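Local atomic coordinates of cytochrome P450 (Zobellia galactanivorans, PDB entry 6G5O), a protein that belongs to the cytochrome P450 family of haem-thiolate proteins and holds a protoporphyrin IX whose iron is bound by a cysteine sulphur and a water. Residues 55-60 with 71-76; 75-80 with 325-330; 267-272 with 290-295. All coordinates share one frame; numbering follows the deposited sequence.

Contact 1. Residues 55-60 with 71-76; sequences GRIVIP and IPFEVD. With HEM (protoporphyrin IX containing Fe), chain C.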
# COMPACT_ATOMS: atom_id res chain seq x y z
N GLY A 55 -15.43 5.78 6.37
CA GLY A 55 -14.57 5.35 7.47
C GLY A 55 -14.85 3.96 7.97
O GLY A 55 -14.01 3.34 8.64
N ARG A 56 -16.02 3.44 7.66
CA ARG A 56 -16.42 2.19 8.29
C ARG A 56 -15.66 0.96 7.83
O ARG A 56 -15.40 0.07 8.65
CB ARG A 56 -17.91 1.95 8.13
CG ARG A 56 -18.46 1.18 9.32
CD ARG A 56 -19.93 0.83 9.19
NE ARG A 56 -20.20 -0.30 10.08
CZ ARG A 56 -21.20 -1.16 9.96
NH1 ARG A 56 -22.11 -1.07 8.98
NH2 ARG A 56 -21.29 -2.14 10.86
N ILE A 57 -15.30 0.88 6.55
CA ILE A 57 -14.65 -0.32 6.03
C ILE A 57 -13.17 -0.40 6.40
O ILE A 57 -12.53 -1.40 6.16
CB ILE A 57 -14.83 -0.53 4.51
CG1 ILE A 57 -14.04 0.52 3.71
CG2 ILE A 57 -16.29 -0.56 4.15
CD1 ILE A 57 -14.41 0.58 2.23
N VAL A 58 -12.60 0.65 7.00
CA VAL A 58 -11.20 0.60 7.40
C VAL A 58 -11.11 -0.08 8.78
O VAL A 58 -12.11 -0.15 9.53
CB VAL A 58 -10.58 2.00 7.46
CG1 VAL A 58 -9.06 1.95 7.68
CG2 VAL A 58 -10.89 2.76 6.18
N ILE A 59 -9.90 -0.58 9.09
CA ILE A 59 -9.60 -1.23 10.35
C ILE A 59 -8.24 -0.76 10.88
O ILE A 59 -7.19 -1.12 10.31
CB ILE A 59 -9.62 -2.76 10.20
CG1 ILE A 59 -11.00 -3.23 9.76
CG2 ILE A 59 -9.25 -3.42 11.53
CD1 ILE A 59 -11.03 -4.66 9.26
N PRO A 60 -8.24 0.04 11.96
CA PRO A 60 -9.42 0.44 12.75
C PRO A 60 -10.39 1.38 12.03
O PRO A 60 -9.95 2.25 11.26
CB PRO A 60 -8.80 1.19 13.93
CG PRO A 60 -7.51 1.72 13.41
CD PRO A 60 -7.01 0.68 12.46
N ILE A 71 -12.96 8.20 -2.74
CA ILE A 71 -13.32 7.86 -4.12
C ILE A 71 -12.06 7.41 -4.91
O ILE A 71 -11.08 8.15 -4.94
CB ILE A 71 -13.97 9.07 -4.80
CG1 ILE A 71 -15.28 9.41 -4.04
CG2 ILE A 71 -14.28 8.79 -6.27
CD1 ILE A 71 -16.02 10.63 -4.55
N PRO A 72 -12.08 6.21 -5.54
CA PRO A 72 -13.26 5.33 -5.66
C PRO A 72 -13.47 4.29 -4.55
O PRO A 72 -14.40 3.48 -4.62
CB PRO A 72 -12.96 4.54 -6.96
CG PRO A 72 -11.74 5.11 -7.54
CD PRO A 72 -11.00 5.73 -6.40
N PHE A 73 -12.60 4.34 -3.55
CA PHE A 73 -12.53 3.38 -2.46
C PHE A 73 -13.83 3.00 -1.76
O PHE A 73 -14.04 1.81 -1.44
CB PHE A 73 -11.58 3.96 -1.46
CG PHE A 73 -11.32 3.12 -0.27
CD1 PHE A 73 -10.93 1.80 -0.40
CD2 PHE A 73 -11.36 3.70 1.01
CE1 PHE A 73 -10.67 1.06 0.72
CE2 PHE A 73 -11.08 2.96 2.13
CZ PHE A 73 -10.73 1.63 1.98
N GLU A 74 -14.69 4.00 -1.51
CA GLU A 74 -15.91 3.81 -0.71
C GLU A 74 -17.11 3.94 -1.60
O GLU A 74 -18.10 4.55 -1.23
CB GLU A 74 -15.95 4.81 0.48
CG GLU A 74 -15.10 4.32 1.65
CD GLU A 74 -14.76 5.32 2.76
OE1 GLU A 74 -14.70 6.55 2.52
OE2 GLU A 74 -14.48 4.82 3.90
N VAL A 75 -17.01 3.37 -2.79
CA VAL A 75 -18.10 3.41 -3.77
C VAL A 75 -18.21 2.03 -4.41
O VAL A 75 -17.19 1.39 -4.69
CB VAL A 75 -17.87 4.50 -4.86
CG1 VAL A 75 -19.04 4.55 -5.81
CG2 VAL A 75 -17.68 5.87 -4.24
N ASP A 76 -19.45 1.60 -4.67
CA ASP A 76 -19.73 0.30 -5.25
C ASP A 76 -20.07 0.48 -6.71
O ASP A 76 -20.49 1.55 -7.12
CB ASP A 76 -20.91 -0.38 -4.56
CG ASP A 76 -20.58 -0.90 -3.16
OD1 ASP A 76 -19.62 -1.75 -3.03
OD2 ASP A 76 -21.30 -0.51 -2.19
CHA HEM C . -6.51 0.12 -3.13
CHB HEM C . -2.55 -2.06 -1.41
CHC HEM C . 0.14 1.71 -2.73
CHD HEM C . -3.84 4.12 -3.86
C1A HEM C . -5.65 -0.80 -2.57
C2A HEM C . -6.04 -2.08 -2.08
C3A HEM C . -4.94 -2.67 -1.63
C4A HEM C . -3.85 -1.79 -1.79
CMA HEM C . -4.91 -4.04 -1.05
CAA HEM C . -7.42 -2.74 -2.11
CBA HEM C . -8.30 -2.13 -1.03
CGA HEM C . -9.71 -2.69 -1.09
O1A HEM C . -10.62 -2.04 -0.60
O2A HEM C . -9.99 -3.78 -1.63
C1B HEM C . -1.48 -1.22 -1.63
C2B HEM C . -0.15 -1.63 -1.39
C3B HEM C . 0.64 -0.56 -1.74
C4B HEM C . -0.30 0.50 -2.22
CMB HEM C . 0.28 -2.94 -0.81
CAB HEM C . 2.09 -0.36 -1.77
CBB HEM C . 3.00 -1.30 -1.62
C1C HEM C . -0.69 2.71 -3.16
C2C HEM C . -0.30 4.00 -3.49
C3C HEM C . -1.44 4.72 -3.76
C4C HEM C . -2.52 3.81 -3.62
CMC HEM C . 1.10 4.53 -3.55
CAC HEM C . -1.56 6.12 -4.19
CBC HEM C . -0.58 7.00 -4.38
C1D HEM C . -4.88 3.17 -3.80
C2D HEM C . -6.26 3.51 -4.19
C3D HEM C . -7.01 2.41 -4.01
C4D HEM C . -6.08 1.41 -3.46
CMD HEM C . -6.69 4.83 -4.74
CAD HEM C . -8.49 2.27 -4.29
CBD HEM C . -8.86 1.62 -5.63
CGD HEM C . -10.39 1.59 -5.83
O1D HEM C . -11.18 1.81 -4.85
O2D HEM C . -10.92 1.36 -6.97
NA HEM C . -4.30 -0.61 -2.34
NB HEM C . -1.53 0.03 -2.10
NC HEM C . -2.04 2.60 -3.21
ND HEM C . -4.84 1.92 -3.38
FE HEM C . -3.28 1.00 -2.78
O HOH W 1 -16.56 2.96 4.52
O HOH W 2 -3.50 1.53 -0.60

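Contact 2. Residues 75-80 with 325-330; sequences VDPPVH and FSHHNC. With HEM (protoporphyrin IX containing Fe), chain C.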
# COMPACT_ATOMS: atom_id res chain seq x y z
N VAL A 75 -17.01 3.37 -2.79
CA VAL A 75 -18.10 3.41 -3.77
C VAL A 75 -18.21 2.03 -4.41
O VAL A 75 -17.19 1.39 -4.69
CB VAL A 75 -17.87 4.50 -4.86
CG1 VAL A 75 -19.04 4.55 -5.81
CG2 VAL A 75 -17.68 5.87 -4.24
N ASP A 76 -19.45 1.60 -4.67
CA ASP A 76 -19.73 0.30 -5.25
C ASP A 76 -20.07 0.48 -6.71
O ASP A 76 -20.49 1.55 -7.12
CB ASP A 76 -20.91 -0.38 -4.56
CG ASP A 76 -20.58 -0.90 -3.16
OD1 ASP A 76 -19.62 -1.75 -3.03
OD2 ASP A 76 -21.30 -0.51 -2.19
N PRO A 77 -19.89 -0.58 -7.52
CA PRO A 77 -20.37 -0.56 -8.89
C PRO A 77 -21.89 -0.41 -8.89
O PRO A 77 -22.51 -0.70 -7.87
CB PRO A 77 -20.00 -1.95 -9.41
CG PRO A 77 -18.85 -2.37 -8.59
CD PRO A 77 -19.10 -1.79 -7.24
N PRO A 78 -22.47 0.05 -10.00
CA PRO A 78 -21.73 0.49 -11.22
C PRO A 78 -21.08 1.89 -11.16
O PRO A 78 -20.32 2.24 -12.05
CB PRO A 78 -22.82 0.51 -12.29
CG PRO A 78 -24.06 0.88 -11.50
CD PRO A 78 -23.92 0.19 -10.16
N VAL A 79 -21.43 2.69 -10.16
CA VAL A 79 -20.92 4.03 -10.04
C VAL A 79 -19.38 4.04 -9.85
O VAL A 79 -18.70 4.92 -10.35
CB VAL A 79 -21.63 4.75 -8.89
CG1 VAL A 79 -21.01 6.13 -8.67
CG2 VAL A 79 -23.14 4.94 -9.24
N HIS A 80 -18.86 3.04 -9.12
CA HIS A 80 -17.42 2.84 -8.96
C HIS A 80 -16.65 2.92 -10.27
O HIS A 80 -15.66 3.62 -10.38
CB HIS A 80 -17.12 1.50 -8.27
CG HIS A 80 -15.66 1.18 -8.23
ND1 HIS A 80 -15.05 0.38 -9.16
CD2 HIS A 80 -14.68 1.59 -7.39
CE1 HIS A 80 -13.76 0.30 -8.90
NE2 HIS A 80 -13.51 1.01 -7.82
N PHE A 325 -7.99 -7.32 -5.22
CA PHE A 325 -8.53 -8.22 -6.23
C PHE A 325 -9.84 -7.65 -6.73
O PHE A 325 -10.61 -7.09 -5.96
CB PHE A 325 -8.77 -9.65 -5.67
CG PHE A 325 -9.15 -10.67 -6.73
CD1 PHE A 325 -8.23 -11.07 -7.69
CD2 PHE A 325 -10.45 -11.20 -6.79
CE1 PHE A 325 -8.57 -11.98 -8.70
CE2 PHE A 325 -10.81 -12.10 -7.79
CZ PHE A 325 -9.87 -12.50 -8.74
N SER A 326 -10.06 -7.78 -8.03
CA SER A 326 -11.27 -7.37 -8.73
C SER A 326 -11.45 -5.85 -8.61
O SER A 326 -10.45 -5.09 -8.72
CB SER A 326 -12.48 -8.18 -8.20
OG SER A 326 -13.68 -7.88 -8.91
N HIS A 327 -12.67 -5.40 -8.34
CA HIS A 327 -13.06 -3.98 -8.59
C HIS A 327 -12.13 -2.93 -8.00
O HIS A 327 -11.73 -2.00 -8.69
CB HIS A 327 -14.49 -3.69 -8.11
CG HIS A 327 -15.49 -4.67 -8.65
ND1 HIS A 327 -15.88 -5.80 -7.95
CD2 HIS A 327 -16.09 -4.75 -9.86
CE1 HIS A 327 -16.69 -6.51 -8.69
NE2 HIS A 327 -16.84 -5.90 -9.85
N HIS A 328 -11.80 -3.06 -6.74
CA HIS A 328 -11.00 -2.05 -6.06
C HIS A 328 -9.50 -2.31 -6.10
O HIS A 328 -8.76 -1.72 -5.31
CB HIS A 328 -11.50 -1.91 -4.63
CG HIS A 328 -12.91 -1.41 -4.54
ND1 HIS A 328 -13.21 -0.07 -4.48
CD2 HIS A 328 -14.10 -2.06 -4.55
CE1 HIS A 328 -14.52 0.08 -4.40
NE2 HIS A 328 -15.09 -1.11 -4.48
N ASN A 329 -9.01 -3.14 -7.02
CA ASN A 329 -7.56 -3.40 -7.02
C ASN A 329 -6.77 -2.09 -7.07
O ASN A 329 -7.18 -1.10 -7.69
CB ASN A 329 -7.12 -4.38 -8.12
CG ASN A 329 -7.26 -3.79 -9.51
OD1 ASN A 329 -8.30 -3.96 -10.17
ND2 ASN A 329 -6.22 -3.08 -9.97
N CYS A 330 -5.64 -2.08 -6.36
CA CYS A 330 -4.88 -0.85 -6.10
C CYS A 330 -4.55 0.02 -7.31
O CYS A 330 -3.78 -0.40 -8.18
CB CYS A 330 -3.56 -1.18 -5.39
SG CYS A 330 -2.61 0.24 -4.86
CHA HEM C . -6.51 0.12 -3.13
CHB HEM C . -2.55 -2.06 -1.41
CHC HEM C . 0.14 1.71 -2.73
CHD HEM C . -3.84 4.12 -3.86
C1A HEM C . -5.65 -0.80 -2.57
C2A HEM C . -6.04 -2.08 -2.08
C3A HEM C . -4.94 -2.67 -1.63
C4A HEM C . -3.85 -1.79 -1.79
CMA HEM C . -4.91 -4.04 -1.05
CAA HEM C . -7.42 -2.74 -2.11
CBA HEM C . -8.30 -2.13 -1.03
CGA HEM C . -9.71 -2.69 -1.09
O1A HEM C . -10.62 -2.04 -0.60
O2A HEM C . -9.99 -3.78 -1.63
C1B HEM C . -1.48 -1.22 -1.63
C2B HEM C . -0.15 -1.63 -1.39
C3B HEM C . 0.64 -0.56 -1.74
C4B HEM C . -0.30 0.50 -2.22
CMB HEM C . 0.28 -2.94 -0.81
CAB HEM C . 2.09 -0.36 -1.77
CBB HEM C . 3.00 -1.30 -1.62
C1C HEM C . -0.69 2.71 -3.16
C2C HEM C . -0.30 4.00 -3.49
C3C HEM C . -1.44 4.72 -3.76
C4C HEM C . -2.52 3.81 -3.62
CMC HEM C . 1.10 4.53 -3.55
CAC HEM C . -1.56 6.12 -4.19
CBC HEM C . -0.58 7.00 -4.38
C1D HEM C . -4.88 3.17 -3.80
C2D HEM C . -6.26 3.51 -4.19
C3D HEM C . -7.01 2.41 -4.01
C4D HEM C . -6.08 1.41 -3.46
CMD HEM C . -6.69 4.83 -4.74
CAD HEM C . -8.49 2.27 -4.29
CBD HEM C . -8.86 1.62 -5.63
CGD HEM C . -10.39 1.59 -5.83
O1D HEM C . -11.18 1.81 -4.85
O2D HEM C . -10.92 1.36 -6.97
NA HEM C . -4.30 -0.61 -2.34
NB HEM C . -1.53 0.03 -2.10
NC HEM C . -2.04 2.60 -3.21
ND HEM C . -4.84 1.92 -3.38
FE HEM C . -3.28 1.00 -2.78
O HOH W 3 -17.17 -2.38 -4.16
O HOH W 2 -3.50 1.53 -0.60

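Contact 3. Residues 267-272 with 290-295; sequences LTQMGR and RISLCW. With HEM (protoporphyrin IX containing Fe), chain C.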
# COMPACT_ATOMS: atom_id res chain seq x y z
N LEU A 267 -0.39 -3.79 3.04
CA LEU A 267 -1.75 -3.57 3.55
C LEU A 267 -2.32 -4.91 3.99
O LEU A 267 -2.71 -5.76 3.17
CB LEU A 267 -2.67 -2.91 2.51
CG LEU A 267 -4.08 -2.49 2.99
CD1 LEU A 267 -4.01 -1.58 4.19
CD2 LEU A 267 -4.82 -1.74 1.90
N THR A 268 -2.41 -5.08 5.30
CA THR A 268 -2.74 -6.36 5.90
C THR A 268 -4.11 -6.83 5.56
O THR A 268 -4.32 -7.99 5.18
CB THR A 268 -2.55 -6.29 7.44
OG1 THR A 268 -1.17 -6.06 7.73
CG2 THR A 268 -2.96 -7.57 8.10
N GLN A 269 -5.07 -5.92 5.61
CA GLN A 269 -6.48 -6.30 5.45
C GLN A 269 -7.32 -5.07 5.19
O GLN A 269 -6.89 -3.97 5.39
CB GLN A 269 -7.02 -7.01 6.73
CG GLN A 269 -7.02 -6.12 7.97
CD GLN A 269 -7.61 -6.78 9.23
OE1 GLN A 269 -8.24 -7.85 9.18
NE2 GLN A 269 -7.42 -6.12 10.37
N MET A 270 -8.53 -5.30 4.73
CA MET A 270 -9.46 -4.24 4.51
C MET A 270 -10.87 -4.75 4.74
O MET A 270 -11.22 -5.85 4.34
CB MET A 270 -9.34 -3.68 3.08
CG MET A 270 -10.13 -2.39 2.87
SD MET A 270 -9.75 -1.07 4.07
CE MET A 270 -8.02 -0.72 3.66
N GLY A 271 -11.71 -3.93 5.36
CA GLY A 271 -13.04 -4.37 5.64
C GLY A 271 -14.00 -4.26 4.50
O GLY A 271 -13.73 -3.57 3.51
N ARG A 272 -15.14 -4.93 4.67
CA ARG A 272 -16.36 -4.72 3.90
C ARG A 272 -17.55 -4.79 4.89
O ARG A 272 -17.42 -5.32 6.01
CB ARG A 272 -16.52 -5.81 2.86
CG ARG A 272 -15.42 -5.92 1.82
CD ARG A 272 -15.56 -4.83 0.77
NE ARG A 272 -14.69 -5.00 -0.40
CZ ARG A 272 -13.44 -4.54 -0.50
NH1 ARG A 272 -12.84 -3.93 0.53
NH2 ARG A 272 -12.77 -4.72 -1.63
N ARG A 290 -19.27 -6.48 9.96
CA ARG A 290 -18.12 -6.31 9.08
C ARG A 290 -17.34 -7.61 8.87
O ARG A 290 -17.17 -8.38 9.82
CB ARG A 290 -17.16 -5.28 9.71
CG ARG A 290 -17.75 -3.89 9.80
CD ARG A 290 -16.67 -2.86 9.89
NE ARG A 290 -15.96 -2.90 11.16
CZ ARG A 290 -14.83 -2.24 11.41
NH1 ARG A 290 -14.24 -1.52 10.45
NH2 ARG A 290 -14.27 -2.31 12.61
N ILE A 291 -16.88 -7.85 7.65
CA ILE A 291 -15.85 -8.87 7.43
C ILE A 291 -14.58 -8.14 7.06
O ILE A 291 -14.62 -6.93 6.84
CB ILE A 291 -16.22 -9.92 6.38
CG1 ILE A 291 -16.47 -9.30 5.00
CG2 ILE A 291 -17.45 -10.68 6.80
CD1 ILE A 291 -15.29 -9.45 4.08
N SER A 292 -13.46 -8.86 7.07
CA SER A 292 -12.23 -8.33 6.52
C SER A 292 -11.66 -9.29 5.46
O SER A 292 -11.80 -10.51 5.57
CB SER A 292 -11.20 -7.96 7.59
OG SER A 292 -10.28 -8.99 7.89
N LEU A 293 -11.08 -8.72 4.42
CA LEU A 293 -10.34 -9.44 3.40
C LEU A 293 -8.89 -9.38 3.84
O LEU A 293 -8.27 -8.34 3.73
CB LEU A 293 -10.55 -8.77 2.07
CG LEU A 293 -12.01 -8.59 1.67
CD1 LEU A 293 -12.24 -7.74 0.43
CD2 LEU A 293 -12.62 -9.94 1.45
N CYS A 294 -8.37 -10.45 4.43
CA CYS A 294 -7.05 -10.38 5.00
C CYS A 294 -6.05 -10.83 3.92
O CYS A 294 -5.70 -12.01 3.82
CB CYS A 294 -6.97 -11.22 6.28
SG CYS A 294 -5.37 -11.18 7.09
N TRP A 295 -5.60 -9.86 3.15
CA TRP A 295 -4.66 -10.08 2.05
C TRP A 295 -3.39 -10.78 2.55
O TRP A 295 -2.83 -11.65 1.88
CB TRP A 295 -4.30 -8.72 1.37
CG TRP A 295 -5.46 -7.75 1.18
CD1 TRP A 295 -5.66 -6.57 1.85
CD2 TRP A 295 -6.56 -7.87 0.26
NE1 TRP A 295 -6.82 -5.94 1.40
CE2 TRP A 295 -7.39 -6.72 0.44
CE3 TRP A 295 -6.93 -8.82 -0.68
CZ2 TRP A 295 -8.55 -6.51 -0.30
CZ3 TRP A 295 -8.10 -8.62 -1.43
CH2 TRP A 295 -8.91 -7.47 -1.23
CHA HEM C . -6.51 0.12 -3.13
CHB HEM C . -2.55 -2.06 -1.41
CHC HEM C . 0.14 1.71 -2.73
CHD HEM C . -3.84 4.12 -3.86
C1A HEM C . -5.65 -0.80 -2.57
C2A HEM C . -6.04 -2.08 -2.08
C3A HEM C . -4.94 -2.67 -1.63
C4A HEM C . -3.85 -1.79 -1.79
CMA HEM C . -4.91 -4.04 -1.05
CAA HEM C . -7.42 -2.74 -2.11
CBA HEM C . -8.30 -2.13 -1.03
CGA HEM C . -9.71 -2.69 -1.09
O1A HEM C . -10.62 -2.04 -0.60
O2A HEM C . -9.99 -3.78 -1.63
C1B HEM C . -1.48 -1.22 -1.63
C2B HEM C . -0.15 -1.63 -1.39
C3B HEM C . 0.64 -0.56 -1.74
C4B HEM C . -0.30 0.50 -2.22
CMB HEM C . 0.28 -2.94 -0.81
CAB HEM C . 2.09 -0.36 -1.77
CBB HEM C . 3.00 -1.30 -1.62
C1C HEM C . -0.69 2.71 -3.16
C2C HEM C . -0.30 4.00 -3.49
C3C HEM C . -1.44 4.72 -3.76
C4C HEM C . -2.52 3.81 -3.62
CMC HEM C . 1.10 4.53 -3.55
CAC HEM C . -1.56 6.12 -4.19
CBC HEM C . -0.58 7.00 -4.38
C1D HEM C . -4.88 3.17 -3.80
C2D HEM C . -6.26 3.51 -4.19
C3D HEM C . -7.01 2.41 -4.01
C4D HEM C . -6.08 1.41 -3.46
CMD HEM C . -6.69 4.83 -4.74
CAD HEM C . -8.49 2.27 -4.29
CBD HEM C . -8.86 1.62 -5.63
CGD HEM C . -10.39 1.59 -5.83
O1D HEM C . -11.18 1.81 -4.85
O2D HEM C . -10.92 1.36 -6.97
NA HEM C . -4.30 -0.61 -2.34
NB HEM C . -1.53 0.03 -2.10
NC HEM C . -2.04 2.60 -3.21
ND HEM C . -4.84 1.92 -3.38
FE HEM C . -3.28 1.00 -2.78
O HOH W 2 -3.50 1.53 -0.60

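Contact 1. Residues 55-60 with 71-76
Ile57 and Phe73 meet tip to tip where two loop segments, each shaped by a type I turn (Gly55 to Val58, Pro72 to Val75), close on one another. This is the tight part of the contact. CG1 of Ile57 takes the crowded place between N and the carbonyl carbon (chi1 69°), and with chi2 extended CD1 lies over one face of the Phe73 ring, 4.1 Å from its centroid, a CH-pi contact. The same Ile57 CD1 touches Glu74 CG at 3.8 Å, while Val58 CG2 stands at the ring's rim by CE2. Across the ring HEM O1A lies in the ring plane, 3.4 Å from Phe73 CE1.

The other side is polar and takes in a water. Gly55 N donates a nearly straight bond (167°) to Glu74 OE2 at 2.8 Å, arriving from above the carboxylate plane. Water 1 bridges Glu74 OE2 and Ile57 N, and Arg66 adds a salt bridge to OE2, which probably favours the charged carboxylate. Phe73, part of the haem pocket, meets Ile57 with a face and the propionate with its edge. Both segments belong to the long connection from strand 48-49 to helix 79-92, with Phe73 touching Leu216 of helix 207-220 and Met270 of strand 270-274.

Contact 2. Residues 75-80 with 325-330
His328 carries this contact, and its atoms can be followed outward from the backbone. CB and CG of His328 both lie 3.7 Å from HEM O1D; CG, anti to the carbonyl carbon (chi1 -64°), turns the imidazole toward residues 75-80. ND1 gives HEM O1D a hydrogen bond of 2.8 Å, with O1D in the ring plane. CE1 meets Val75 O, also in that plane, at 3.0 Å and, off the plane, His80 CD2 at 3.4 Å. At the tip, NE2 is 2.5 Å from water 3, which donates to Asp76 OD1. The nearby Asp76 carboxylate could therefore favour a protonated imidazole, although the charge of His328 is not seen.

His80, CG anti to the backbone N (chi1 174°), enters from helix 79-92 and donates through NE2 to HEM O2D at 2.7 Å, so the two histidines hold one oxygen each of the same propionate. The His80 and His328 rings cross obliquely, their planes 52° apart, with His80 NE2 over a face of His328. Residues 325-330 belong to the cysteine-ligand loop of the P450 fold, which precedes helix 333-350: Cys330 SG, anti to its own N, binds HEM FE at 2.3 Å, with water 2 as the other axial ligand.

Farther from the haem, Pro77 crosses His327 at about a right angle and lays CG over one imidazole face, a CH-pi contact 4.2 Å from the centroid. Ser326 OG lies over the opposite face. Tyr45 meets the His327 ring edge-to-face and also touches Pro77.

Contact 3. Residues 267-272 with 290-295
The indole of Trp295 is covered on both faces, by Leu293 O on one and by the haem methyl CMA on the other, each offset toward the rim. Leu267 O lies at its edge near CD1, and CZ2 reaches HEM O2A; NE1, buried against Met270 CB, has no polar partner in the model. The guanidinium of Arg272 is a second flat group: Leu293 CD1 sits over its centre, 3.5 Å from Arg272 CZ, while HEM CGA lies in plane at the edge. Two N-H groups grip this carboxylate, Arg272 NH2 to HEM O2A at 2.9 Å (172°) and NH1 to HEM O1A at 3.1 Å. NH1 also donates to Gly271 O, nearly in the guanidinium plane, which helps fix the rotation of the group. The bend at chi2 (-77°) folds the chain over the Leu293 side chain, on the sheet face they share, and the arginine probably offsets the propionate charge.

The backbones form an antiparallel strand pair. Met270 and Leu293 exchange hydrogen bonds, Leu293 N to Met270 O being the straighter at 2.9 Å, and Arg272 and Ile291 do likewise. Between them Gly271 faces Ser292 as a non-hydrogen-bonded pair, the CA atoms 4.1 Å apart. On the Ser292 face, Ser292 OG donates to Gln269 OE1 at 2.7 Å from above the amide plane. Strand 290-293 runs between 270-274 and 29-32 in a mixed sheet; Cys294 N-caps helix 295-298, and helix 35-43 packs on Leu293 and Trp295.

How the contacts relate
All three contacts touch one haem, each meeting its propionates, and contact 2 alone supplies the cysteine ligand. Contacts 1 and 2 have centres about 11 Å apart, as do contacts 1 and 3, while contacts 2 and 3 are about 15 Å apart. Contact 1 comes first along the chain and shares Val75 and Asp76 with contact 2, which runs on into helix 79-92 and then pairs it with the cysteine loop some 245 residues later; contact 3 falls within that interval. Arg290 of contact 3 reaches Val58 O of contact 1, so the strand pair and the early loop are joined directly. Early loop, sheet and cysteine loop thus come together on a single cofactor.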